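Local coordinates for glucan-binding protein C, GbpC (Streptococcus mutans UA159, PDB 5UQZ) that is a cell-wall-anchored, calcium-containing adhesin that probably binds glucan and mediates both sucrose-dependent and sucrose-independent adherence of the bacterium, at residues P118-V128 with G166-H174; T177-N188 with Q321-N332. One frame throughout, in Å; residues are numbered along the deposited sequence.

Contact 1 (P118-V128 with G166-H174)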
loop_
_atom_site.group_PDB
_atom_site.type_symbol
_atom_site.label_atom_id
_atom_site.label_comp_id
_atom_site.label_asym_id
_atom_site.label_seq_id
_atom_site.Cartn_x
_atom_site.Cartn_y
_atom_site.Cartn_z
ATOM N N PRO A 118 -25.413 -1.201 3.219
ATOM C CA PRO A 118 -24.423 -0.369 3.922
ATOM C C PRO A 118 -23.266 -1.155 4.510
ATOM O O PRO A 118 -22.191 -0.599 4.769
ATOM C CB PRO A 118 -25.250 0.316 5.011
ATOM C CG PRO A 118 -26.613 0.384 4.459
ATOM C CD PRO A 118 -26.787 -0.899 3.643
ATOM N N LYS A 119 -23.484 -2.421 4.834
ATOM C CA LYS A 119 -22.497 -3.211 5.551
ATOM C C LYS A 119 -21.472 -3.883 4.648
ATOM O O LYS A 119 -20.608 -4.601 5.172
ATOM C CB LYS A 119 -23.191 -4.264 6.412
ATOM C CG LYS A 119 -24.196 -3.620 7.400
ATOM C CD LYS A 119 -24.789 -4.658 8.374
ATOM C CE LYS A 119 -25.598 -5.732 7.709
ATOM N NZ LYS A 119 -26.773 -5.224 6.935
ATOM N N GLU A 120 -21.520 -3.665 3.327
ATOM C CA GLU A 120 -20.599 -4.371 2.438
ATOM C C GLU A 120 -19.802 -3.404 1.566
ATOM O O GLU A 120 -20.155 -2.227 1.373
ATOM C CB GLU A 120 -21.293 -5.404 1.575
ATOM C CG GLU A 120 -22.187 -4.737 0.582
ATOM C CD GLU A 120 -22.994 -5.727 -0.286
ATOM O OE1 GLU A 120 -22.439 -6.759 -0.683
ATOM O OE2 GLU A 120 -24.168 -5.474 -0.605
ATOM N N ASP A 121 -18.656 -3.917 1.113
ATOM C CA ASP A 121 -17.848 -3.176 0.159
ATOM C C ASP A 121 -18.710 -2.790 -1.036
ATOM O O ASP A 121 -19.546 -3.565 -1.484
ATOM C CB ASP A 121 -16.679 -4.040 -0.323
ATOM C CG ASP A 121 -15.713 -4.450 0.769
ATOM O OD1 ASP A 121 -15.661 -3.823 1.855
ATOM O OD2 ASP A 121 -14.946 -5.394 0.512
ATOM N N THR A 122 -18.501 -1.581 -1.549
ATOM C CA THR A 122 -19.374 -1.007 -2.574
ATOM C C THR A 122 -18.561 -0.623 -3.796
ATOM O O THR A 122 -17.457 -0.116 -3.670
ATOM C CB THR A 122 -20.034 0.241 -1.938
ATOM O OG1 THR A 122 -20.835 -0.194 -0.813
ATOM C CG2 THR A 122 -20.943 0.992 -2.889
ATOM N N TRP A 123 -19.092 -0.803 -4.986
ATOM C CA TRP A 123 -18.389 -0.494 -6.236
ATOM C C TRP A 123 -19.128 0.609 -6.977
ATOM O O TRP A 123 -20.366 0.558 -7.090
ATOM C CB TRP A 123 -18.367 -1.740 -7.126
ATOM C CG TRP A 123 -17.415 -2.813 -6.745
ATOM C CD1 TRP A 123 -17.623 -3.816 -5.809
ATOM C CD2 TRP A 123 -16.130 -3.072 -7.320
ATOM N NE1 TRP A 123 -16.535 -4.666 -5.780
ATOM C CE2 TRP A 123 -15.610 -4.235 -6.699
ATOM C CE3 TRP A 123 -15.375 -2.431 -8.297
ATOM C CZ2 TRP A 123 -14.379 -4.758 -7.049
ATOM C CZ3 TRP A 123 -14.155 -2.938 -8.636
ATOM C CH2 TRP A 123 -13.660 -4.086 -8.008
ATOM N N PHE A 124 -18.370 1.541 -7.545
ATOM C CA PHE A 124 -18.973 2.622 -8.305
ATOM C C PHE A 124 -17.922 3.252 -9.198
ATOM O O PHE A 124 -16.721 3.051 -9.007
ATOM C CB PHE A 124 -19.631 3.702 -7.411
ATOM C CG PHE A 124 -18.760 4.210 -6.297
ATOM C CD1 PHE A 124 -17.821 5.205 -6.513
ATOM C CD2 PHE A 124 -18.904 3.683 -5.022
ATOM C CE1 PHE A 124 -17.036 5.680 -5.433
ATOM C CE2 PHE A 124 -18.130 4.145 -3.972
ATOM C CZ PHE A 124 -17.203 5.150 -4.200
ATOM N N LYS A 125 -18.386 4.024 -10.176
ATOM C CA LYS A 125 -17.506 4.837 -10.997
ATOM C C LYS A 125 -17.506 6.248 -10.438
ATOM O O LYS A 125 -18.562 6.810 -10.169
ATOM C CB LYS A 125 -18.086 4.849 -12.419
ATOM C CG LYS A 125 -17.256 5.454 -13.502
ATOM C CD LYS A 125 -18.091 5.859 -14.724
ATOM C CE LYS A 125 -18.823 4.696 -15.284
ATOM N NZ LYS A 125 -19.381 5.021 -16.647
ATOM N N MET A 126 -16.324 6.796 -10.239
ATOM C CA MET A 126 -16.210 8.209 -9.911
ATOM C C MET A 126 -16.051 9.027 -11.180
ATOM O O MET A 126 -15.575 8.534 -12.210
ATOM C CB MET A 126 -14.991 8.455 -9.022
ATOM C CG MET A 126 -15.169 7.959 -7.588
ATOM S SD MET A 126 -13.772 8.271 -6.524
ATOM C CE MET A 126 -14.047 9.970 -6.073
ATOM N N LYS A 127 -16.497 10.285 -11.110
ATOM C CA LYS A 127 -16.460 11.220 -12.224
ATOM C C LYS A 127 -15.564 12.389 -11.828
ATOM O O LYS A 127 -15.688 12.937 -10.713
ATOM C CB LYS A 127 -17.910 11.696 -12.457
ATOM C CG LYS A 127 -18.015 12.760 -13.536
ATOM C CD LYS A 127 -19.481 13.030 -13.884
ATOM C CE LYS A 127 -19.581 14.177 -14.873
ATOM N NZ LYS A 127 -20.989 14.512 -15.195
ATOM N N VAL A 128 -14.678 12.776 -12.734
ATOM C CA VAL A 128 -13.745 13.861 -12.436
ATOM C C VAL A 128 -14.511 15.093 -11.967
ATOM O O VAL A 128 -15.489 15.518 -12.607
ATOM C CB VAL A 128 -12.895 14.184 -13.671
ATOM C CG1 VAL A 128 -12.206 15.551 -13.514
ATOM C CG2 VAL A 128 -11.853 13.093 -13.899
ATOM N N GLY A 166 -12.927 10.639 -18.181
ATOM C CA GLY A 166 -13.057 11.384 -16.922
ATOM C C GLY A 166 -13.624 10.540 -15.804
ATOM O O GLY A 166 -14.417 11.038 -15.000
ATOM N N SER A 167 -13.228 9.260 -15.741
ATOM C CA SER A 167 -13.857 8.344 -14.798
ATOM C C SER A 167 -12.825 7.358 -14.281
ATOM O O SER A 167 -11.734 7.182 -14.857
ATOM C CB SER A 167 -14.982 7.557 -15.489
ATOM O OG SER A 167 -14.415 6.636 -16.430
ATOM N N ALA A 168 -13.172 6.723 -13.165
ATOM C CA ALA A 168 -12.356 5.623 -12.680
ATOM C C ALA A 168 -13.289 4.705 -11.896
ATOM O O ALA A 168 -14.284 5.154 -11.323
ATOM C CB ALA A 168 -11.229 6.140 -11.765
ATOM N N LEU A 169 -12.971 3.409 -11.911
ATOM C CA LEU A 169 -13.735 2.432 -11.167
ATOM C C LEU A 169 -13.170 2.311 -9.749
ATOM O O LEU A 169 -11.945 2.195 -9.570
ATOM C CB LEU A 169 -13.688 1.101 -11.893
ATOM C CG LEU A 169 -14.592 -0.009 -11.316
ATOM C CD1 LEU A 169 -16.070 0.392 -11.420
ATOM C CD2 LEU A 169 -14.308 -1.324 -12.030
ATOM N N VAL A 170 -14.057 2.220 -8.758
ATOM C CA VAL A 170 -13.687 2.221 -7.348
ATOM C C VAL A 170 -14.328 1.045 -6.647
ATOM O O VAL A 170 -15.542 0.808 -6.786
ATOM C CB VAL A 170 -14.125 3.525 -6.647
ATOM C CG1 VAL A 170 -13.883 3.449 -5.138
ATOM C CG2 VAL A 170 -13.360 4.689 -7.250
ATOM N N ASN A 171 -13.537 0.329 -5.856
ATOM C CA ASN A 171 -14.021 -0.586 -4.829
ATOM C C ASN A 171 -13.782 0.138 -3.505
ATOM O O ASN A 171 -12.623 0.389 -3.125
ATOM C CB ASN A 171 -13.211 -1.873 -4.915
ATOM C CG ASN A 171 -13.736 -2.972 -4.022
ATOM O OD1 ASN A 171 -14.820 -2.889 -3.413
ATOM N ND2 ASN A 171 -12.974 -4.048 -3.980
ATOM N N LEU A 172 -14.872 0.576 -2.877
ATOM C CA LEU A 172 -14.826 1.310 -1.635
ATOM C C LEU A 172 -15.079 0.336 -0.496
ATOM O O LEU A 172 -16.177 -0.231 -0.361
ATOM C CB LEU A 172 -15.907 2.387 -1.640
ATOM C CG LEU A 172 -16.011 3.229 -0.372
ATOM C CD1 LEU A 172 -14.885 4.194 -0.277
ATOM C CD2 LEU A 172 -17.351 4.035 -0.370
ATOM N N PHE A 173 -14.087 0.142 0.365
ATOM C CA PHE A 173 -14.243 -0.849 1.450
ATOM C C PHE A 173 -15.134 -0.315 2.549
ATOM O O PHE A 173 -15.080 0.870 2.913
ATOM C CB PHE A 173 -12.839 -1.157 1.985
ATOM C CG PHE A 173 -11.970 -1.813 0.916
ATOM C CD1 PHE A 173 -12.290 -3.102 0.443
ATOM C CD2 PHE A 173 -10.951 -1.094 0.288
ATOM C CE1 PHE A 173 -11.530 -3.674 -0.559
ATOM C CE2 PHE A 173 -10.210 -1.675 -0.723
ATOM C CZ PHE A 173 -10.505 -2.967 -1.145
ATOM N N HIS A 174 -15.950 -1.200 3.134
ATOM C CA HIS A 174 -16.795 -0.724 4.230
ATOM C C HIS A 174 -15.963 -0.401 5.467
ATOM O O HIS A 174 -16.401 0.402 6.290
ATOM C CB HIS A 174 -17.943 -1.682 4.529
ATOM C CG HIS A 174 -17.525 -2.975 5.134
ATOM N ND1 HIS A 174 -17.460 -3.142 6.497
ATOM C CD2 HIS A 174 -17.133 -4.140 4.580
ATOM C CE1 HIS A 174 -17.050 -4.375 6.753
ATOM N NE2 HIS A 174 -16.878 -5.007 5.607
HETATM O O HOH W 1 -14.506 -5.902 -2.129
#
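The carbonyl oxygen of K119 sits over the centre of the H174 imidazole, 3.4 Å above the ring plane, while the ring's ND1 is bonded to A72 O. Two residues on, D121 ties down the end of the partner segment: its OD1, met on the anti side, takes the backbone N-H of H174 at 2.9 Å from N. Its other oxygen, OD2, reaches the edge of the F173 ring, 3.5 Å from CD1, and accepts a bond from a water that in turn receives N171 ND2. A short acidic side chain suits this spot because its two oxygens serve different partners.

At T122 regular antiparallel pairing begins, with two backbone hydrogen bonds to L172. W123 follows in a non-hydrogen-bonded pair with N171, whose amide lies nearly parallel to the indole, planes 12° apart. N171 CB stands over the six-membered ring, 3.6 Å from its centroid, a CH-pi contact that a broad aromatic surface can offer. The indole also meets L169, with CZ3 3.8 Å from CD2.

Strand 122-127 is an outermost strand of a four-stranded antiparallel sheet in the beta-supersandwich, with 167-172 next to it. F124, M126, V170 and L172 share the face turned toward the nine-stranded sheet, where I132 meets F124 and M126, and V134 meets L172. F124 CG lies between its backbone N and carbonyl carbon (chi1 50°), which carries the ring across to the partner strand, CE1 touching V170 CB and CE2 touching L172 CB. On the other face, K125 lays its aliphatic CD against S167 CB at 3.6 Å and has a cation-pi partner in F110. M126 SD then packs on V170 CG2, and V128 N bonds to O of G166, whose positive phi of 61° glycine reaches easily.

Contact 2 (T177-N188 with Q321-N332)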
loop_
_atom_site.group_PDB
_atom_site.type_symbol
_atom_site.label_atom_id
_atom_site.label_comp_id
_atom_site.label_asym_id
_atom_site.label_seq_id
_atom_site.Cartn_x
_atom_site.Cartn_y
_atom_site.Cartn_z
ATOM N N THR A 177 -10.406 1.918 7.273
ATOM C CA THR A 177 -8.962 1.779 7.373
ATOM C C THR A 177 -8.383 1.097 6.163
ATOM O O THR A 177 -7.146 1.097 6.014
ATOM C CB THR A 177 -8.576 1.033 8.667
ATOM O OG1 THR A 177 -8.952 -0.334 8.572
ATOM C CG2 THR A 177 -9.119 1.699 9.908
ATOM N N LYS A 178 -9.229 0.528 5.280
ATOM C CA LYS A 178 -8.768 -0.045 4.014
ATOM C C LYS A 178 -8.936 0.948 2.866
ATOM O O LYS A 178 -8.372 0.755 1.795
ATOM C CB LYS A 178 -9.560 -1.322 3.725
ATOM C CG LYS A 178 -9.256 -2.437 4.717
ATOM C CD LYS A 178 -10.230 -3.605 4.533
ATOM C CE LYS A 178 -10.183 -4.278 3.175
ATOM N NZ LYS A 178 -11.192 -5.380 3.182
ATOM N N THR A 179 -9.707 2.023 3.073
ATOM C CA THR A 179 -9.842 3.150 2.152
ATOM C C THR A 179 -10.372 2.724 0.785
ATOM O O THR A 179 -11.526 2.320 0.726
ATOM C CB THR A 179 -8.566 4.009 2.115
ATOM O OG1 THR A 179 -7.952 4.091 3.418
ATOM C CG2 THR A 179 -8.872 5.409 1.633
ATOM N N ILE A 180 -9.593 2.825 -0.299
ATOM C CA ILE A 180 -10.161 2.659 -1.632
ATOM C C ILE A 180 -9.174 1.942 -2.543
ATOM O O ILE A 180 -7.951 2.161 -2.488
ATOM C CB ILE A 180 -10.475 4.075 -2.107
ATOM C CG1 ILE A 180 -11.185 4.196 -3.376
ATOM C CG2 ILE A 180 -9.262 4.941 -2.308
ATOM C CD1 ILE A 180 -11.310 5.751 -3.717
ATOM N N PHE A 181 -9.739 1.138 -3.445
ATOM C CA PHE A 181 -8.994 0.540 -4.550
ATOM C C PHE A 181 -9.570 1.159 -5.813
ATOM O O PHE A 181 -10.781 1.078 -6.030
ATOM C CB PHE A 181 -9.133 -0.989 -4.526
ATOM C CG PHE A 181 -8.074 -1.709 -5.268
ATOM C CD1 PHE A 181 -7.422 -2.761 -4.667
ATOM C CD2 PHE A 181 -7.791 -1.408 -6.587
ATOM C CE1 PHE A 181 -6.441 -3.483 -5.345
ATOM C CE2 PHE A 181 -6.789 -2.150 -7.287
ATOM C CZ PHE A 181 -6.113 -3.134 -6.647
ATOM N N ILE A 182 -8.756 1.867 -6.587
ATOM C CA ILE A 182 -9.231 2.633 -7.748
ATOM C C ILE A 182 -8.395 2.301 -8.972
ATOM O O ILE A 182 -7.186 2.025 -8.871
ATOM C CB ILE A 182 -9.255 4.139 -7.399
ATOM C CG1 ILE A 182 -9.848 4.975 -8.510
ATOM C CG2 ILE A 182 -7.876 4.679 -7.021
ATOM C CD1 ILE A 182 -10.180 6.411 -8.112
ATOM N N GLY A 183 -9.037 2.312 -10.143
ATOM C CA GLY A 183 -8.276 2.076 -11.355
ATOM C C GLY A 183 -9.059 2.468 -12.591
ATOM O O GLY A 183 -10.263 2.715 -12.542
ATOM N N ALA A 184 -8.351 2.475 -13.725
ATOM C CA ALA A 184 -8.957 2.801 -15.014
ATOM C C ALA A 184 -8.042 2.296 -16.105
ATOM O O ALA A 184 -6.862 2.063 -15.887
ATOM C CB ALA A 184 -9.118 4.305 -15.149
ATOM N N GLN A 185 -8.595 2.188 -17.325
ATOM C CA GLN A 185 -7.720 1.951 -18.475
ATOM C C GLN A 185 -6.705 3.086 -18.590
ATOM O O GLN A 185 -6.989 4.234 -18.197
ATOM C CB GLN A 185 -8.568 1.863 -19.755
ATOM C CG GLN A 185 -7.765 1.659 -21.055
ATOM C CD GLN A 185 -6.916 0.365 -21.041
ATOM O OE1 GLN A 185 -5.875 0.277 -20.367
ATOM N NE2 GLN A 185 -7.304 -0.612 -21.870
ATOM N N THR A 186 -5.519 2.771 -19.143
ATOM C CA THR A 186 -4.563 3.800 -19.547
ATOM C C THR A 186 -4.770 3.992 -21.042
ATOM O O THR A 186 -4.281 3.203 -21.865
ATOM C CB THR A 186 -3.132 3.365 -19.240
ATOM O OG1 THR A 186 -3.047 2.998 -17.852
ATOM C CG2 THR A 186 -2.143 4.505 -19.494
ATOM N N SER A 187 -5.554 5.007 -21.394
ATOM C CA SER A 187 -6.031 5.120 -22.763
ATOM C C SER A 187 -4.988 5.680 -23.719
ATOM O O SER A 187 -5.099 5.434 -24.923
ATOM C CB SER A 187 -7.262 6.020 -22.804
ATOM O OG SER A 187 -8.311 5.454 -22.043
ATOM N N ASN A 188 -4.037 6.463 -23.228
ATOM C CA ASN A 188 -3.100 7.175 -24.093
ATOM C C ASN A 188 -1.673 6.715 -23.873
ATOM O O ASN A 188 -1.326 6.276 -22.784
ATOM C CB ASN A 188 -3.202 8.654 -23.796
ATOM C CG ASN A 188 -4.619 9.152 -23.934
ATOM O OD1 ASN A 188 -5.272 8.924 -24.961
ATOM N ND2 ASN A 188 -5.120 9.831 -22.912
ATOM N N GLN A 321 0.255 2.828 -22.538
ATOM C CA GLN A 321 -1.072 2.658 -23.101
ATOM C C GLN A 321 -1.505 1.196 -23.048
ATOM O O GLN A 321 -0.707 0.272 -23.297
ATOM C CB GLN A 321 -1.029 3.136 -24.558
ATOM C CG GLN A 321 -2.376 3.178 -25.212
ATOM C CD GLN A 321 -2.280 3.727 -26.607
ATOM O OE1 GLN A 321 -1.311 3.467 -27.338
ATOM N NE2 GLN A 321 -3.248 4.503 -26.978
ATOM N N ASN A 322 -2.774 0.972 -22.695
ATOM C CA ASN A 322 -3.390 -0.352 -22.668
ATOM C C ASN A 322 -3.014 -1.203 -21.461
ATOM O O ASN A 322 -3.485 -2.352 -21.382
ATOM C CB ASN A 322 -3.203 -1.146 -23.974
ATOM C CG ASN A 322 -3.883 -0.468 -25.124
ATOM O OD1 ASN A 322 -4.947 0.132 -24.942
ATOM N ND2 ASN A 322 -3.273 -0.512 -26.293
ATOM N N LEU A 323 -2.228 -0.697 -20.516
ATOM C CA LEU A 323 -2.026 -1.412 -19.260
ATOM C C LEU A 323 -2.766 -0.638 -18.189
ATOM O O LEU A 323 -2.285 0.425 -17.757
ATOM C CB LEU A 323 -0.535 -1.457 -18.945
ATOM C CG LEU A 323 -0.251 -2.371 -17.781
ATOM C CD1 LEU A 323 -0.417 -3.853 -18.164
ATOM C CD2 LEU A 323 1.128 -2.105 -17.171
ATOM N N PRO A 324 -3.913 -1.116 -17.722
ATOM C CA PRO A 324 -4.736 -0.325 -16.787
ATOM C C PRO A 324 -3.961 0.092 -15.551
ATOM O O PRO A 324 -3.094 -0.650 -15.053
ATOM C CB PRO A 324 -5.885 -1.281 -16.441
ATOM C CG PRO A 324 -6.058 -2.086 -17.710
ATOM C CD PRO A 324 -4.630 -2.323 -18.207
ATOM N N THR A 325 -4.239 1.321 -15.103
ATOM C CA THR A 325 -3.582 1.913 -13.942
ATOM C C THR A 325 -4.434 1.638 -12.714
ATOM O O THR A 325 -5.636 1.923 -12.723
ATOM C CB THR A 325 -3.483 3.422 -14.131
ATOM O OG1 THR A 325 -2.652 3.678 -15.276
ATOM C CG2 THR A 325 -2.842 4.116 -12.943
ATOM N N THR A 326 -3.825 1.104 -11.656
ATOM C CA THR A 326 -4.528 0.807 -10.403
ATOM C C THR A 326 -3.700 1.246 -9.220
ATOM O O THR A 326 -2.471 1.285 -9.289
ATOM C CB THR A 326 -4.802 -0.703 -10.275
ATOM O OG1 THR A 326 -3.570 -1.425 -10.296
ATOM C CG2 THR A 326 -5.682 -1.206 -11.413
ATOM N N ILE A 327 -4.379 1.461 -8.097
ATOM C CA ILE A 327 -3.732 1.640 -6.806
ATOM C C ILE A 327 -4.718 1.254 -5.724
ATOM O O ILE A 327 -5.902 1.648 -5.769
ATOM C CB ILE A 327 -3.210 3.085 -6.605
ATOM C CG1 ILE A 327 -2.377 3.178 -5.310
ATOM C CG2 ILE A 327 -4.307 4.115 -6.636
ATOM C CD1 ILE A 327 -1.712 4.598 -5.101
ATOM N N TRP A 328 -4.231 0.530 -4.710
ATOM C CA TRP A 328 -4.977 0.329 -3.476
ATOM C C TRP A 328 -4.373 1.327 -2.506
ATOM O O TRP A 328 -3.266 1.114 -1.992
ATOM C CB TRP A 328 -4.835 -1.083 -2.946
ATOM C CG TRP A 328 -5.633 -1.336 -1.704
ATOM C CD1 TRP A 328 -6.368 -0.422 -0.937
ATOM C CD2 TRP A 328 -5.853 -2.598 -1.106
ATOM N NE1 TRP A 328 -6.935 -1.049 0.127
ATOM C CE2 TRP A 328 -6.658 -2.387 0.039
ATOM C CE3 TRP A 328 -5.407 -3.891 -1.407
ATOM C CZ2 TRP A 328 -7.055 -3.429 0.874
ATOM C CZ3 TRP A 328 -5.804 -4.920 -0.585
ATOM C CH2 TRP A 328 -6.623 -4.678 0.547
ATOM N N PHE A 329 -5.049 2.464 -2.316
ATOM C CA PHE A 329 -4.525 3.478 -1.413
ATOM C C PHE A 329 -5.252 3.337 -0.100
ATOM O O PHE A 329 -6.472 3.508 -0.049
ATOM C CB PHE A 329 -4.760 4.891 -1.975
ATOM C CG PHE A 329 -4.205 5.937 -1.075
ATOM C CD1 PHE A 329 -2.862 6.259 -1.125
ATOM C CD2 PHE A 329 -5.006 6.544 -0.118
ATOM C CE1 PHE A 329 -2.326 7.183 -0.214
ATOM C CE2 PHE A 329 -4.467 7.465 0.763
ATOM C CZ PHE A 329 -3.132 7.788 0.716
ATOM N N ALA A 330 -4.502 3.096 0.958
ATOM C CA ALA A 330 -5.057 3.028 2.287
ATOM C C ALA A 330 -4.276 3.972 3.180
ATOM O O ALA A 330 -3.067 4.178 2.984
ATOM C CB ALA A 330 -5.067 1.616 2.867
ATOM N N THR A 331 -4.961 4.575 4.133
ATOM C CA THR A 331 -4.229 5.289 5.183
ATOM C C THR A 331 -4.928 5.019 6.503
ATOM O O THR A 331 -6.152 4.954 6.586
ATOM C CB THR A 331 -4.115 6.824 4.861
ATOM O OG1 THR A 331 -3.365 7.455 5.922
ATOM C CG2 THR A 331 -5.484 7.472 4.799
ATOM N N ASN A 332 -4.146 4.839 7.539
ATOM C CA ASN A 332 -4.624 4.373 8.841
ATOM C C ASN A 332 -3.480 4.649 9.823
ATOM O O ASN A 332 -2.477 5.263 9.459
ATOM C CB ASN A 332 -5.052 2.916 8.734
ATOM C CG ASN A 332 -4.004 2.106 8.088
ATOM O OD1 ASN A 332 -2.812 2.148 8.506
ATOM N ND2 ASN A 332 -4.365 1.429 7.013
HETATM O O HOH W 2 -8.629 5.866 5.574
HETATM O O HOH W 3 -5.926 -3.153 -22.316
#
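F181 lays one face of its ring over the backbone of I327 and W328, its CD1 3.5 Å from W328 CB. The two aromatic side chains cross at about a right angle, their ring planes 33° apart. CG of W328 is anti to the backbone N (chi1 -178°), and the indole reaches past the start of the partner strand to K178, where NE1 donates to its O at 2.8 Å, in the ring plane. Indole suits this place by joining a flat hydrophobic surface to one N-H.

Strands 180-184 and 325-329 pair antiparallel in one layer of the beta-supersandwich. The opposite face carries I182 and I327, branched residues whose CG2 atoms meet at 3.6 Å; V197 and V316 of the nine-stranded sheet cover them, and the side chain of I327 comes within about 4 Å of the bound calcium ion. G183, next along from I182, pairs with T326; glycine fits because a CB would run into T326 CG2 and T325 O.

Beyond the strands threonines and amides take over: T186 OG1 donates to L323 O, Q321 NE2 to S187 O, and N332 ND2 to T177 O, with N332 OD1 bonded to S221 OG. T179 OG1 accepts the backbone N-H of T331.

In the fold
Both contacts lie in the glucan-binding domain of the longer, cell-wall-anchored protein. Past the long N-terminal helix 3-51, strand 122-127 enters as one border of the four-stranded sheet. Contact 1 closes a loop of 37 residues that contains strands 132-137 and 151-160 of the nine-stranded sheet. The chain then turns from strand 167-172 directly into 180-184, whose backbone bonds, N171 N to F181 O and L169 N to G183 O, join the two contacts. Contact 2 follows in series. Its loop of 132 residues includes the calcium ligands S224, N226 and E237 before strand 325-329 completes the other border. V170 against I180, and F173 against W328, bridge the contacts through side chains.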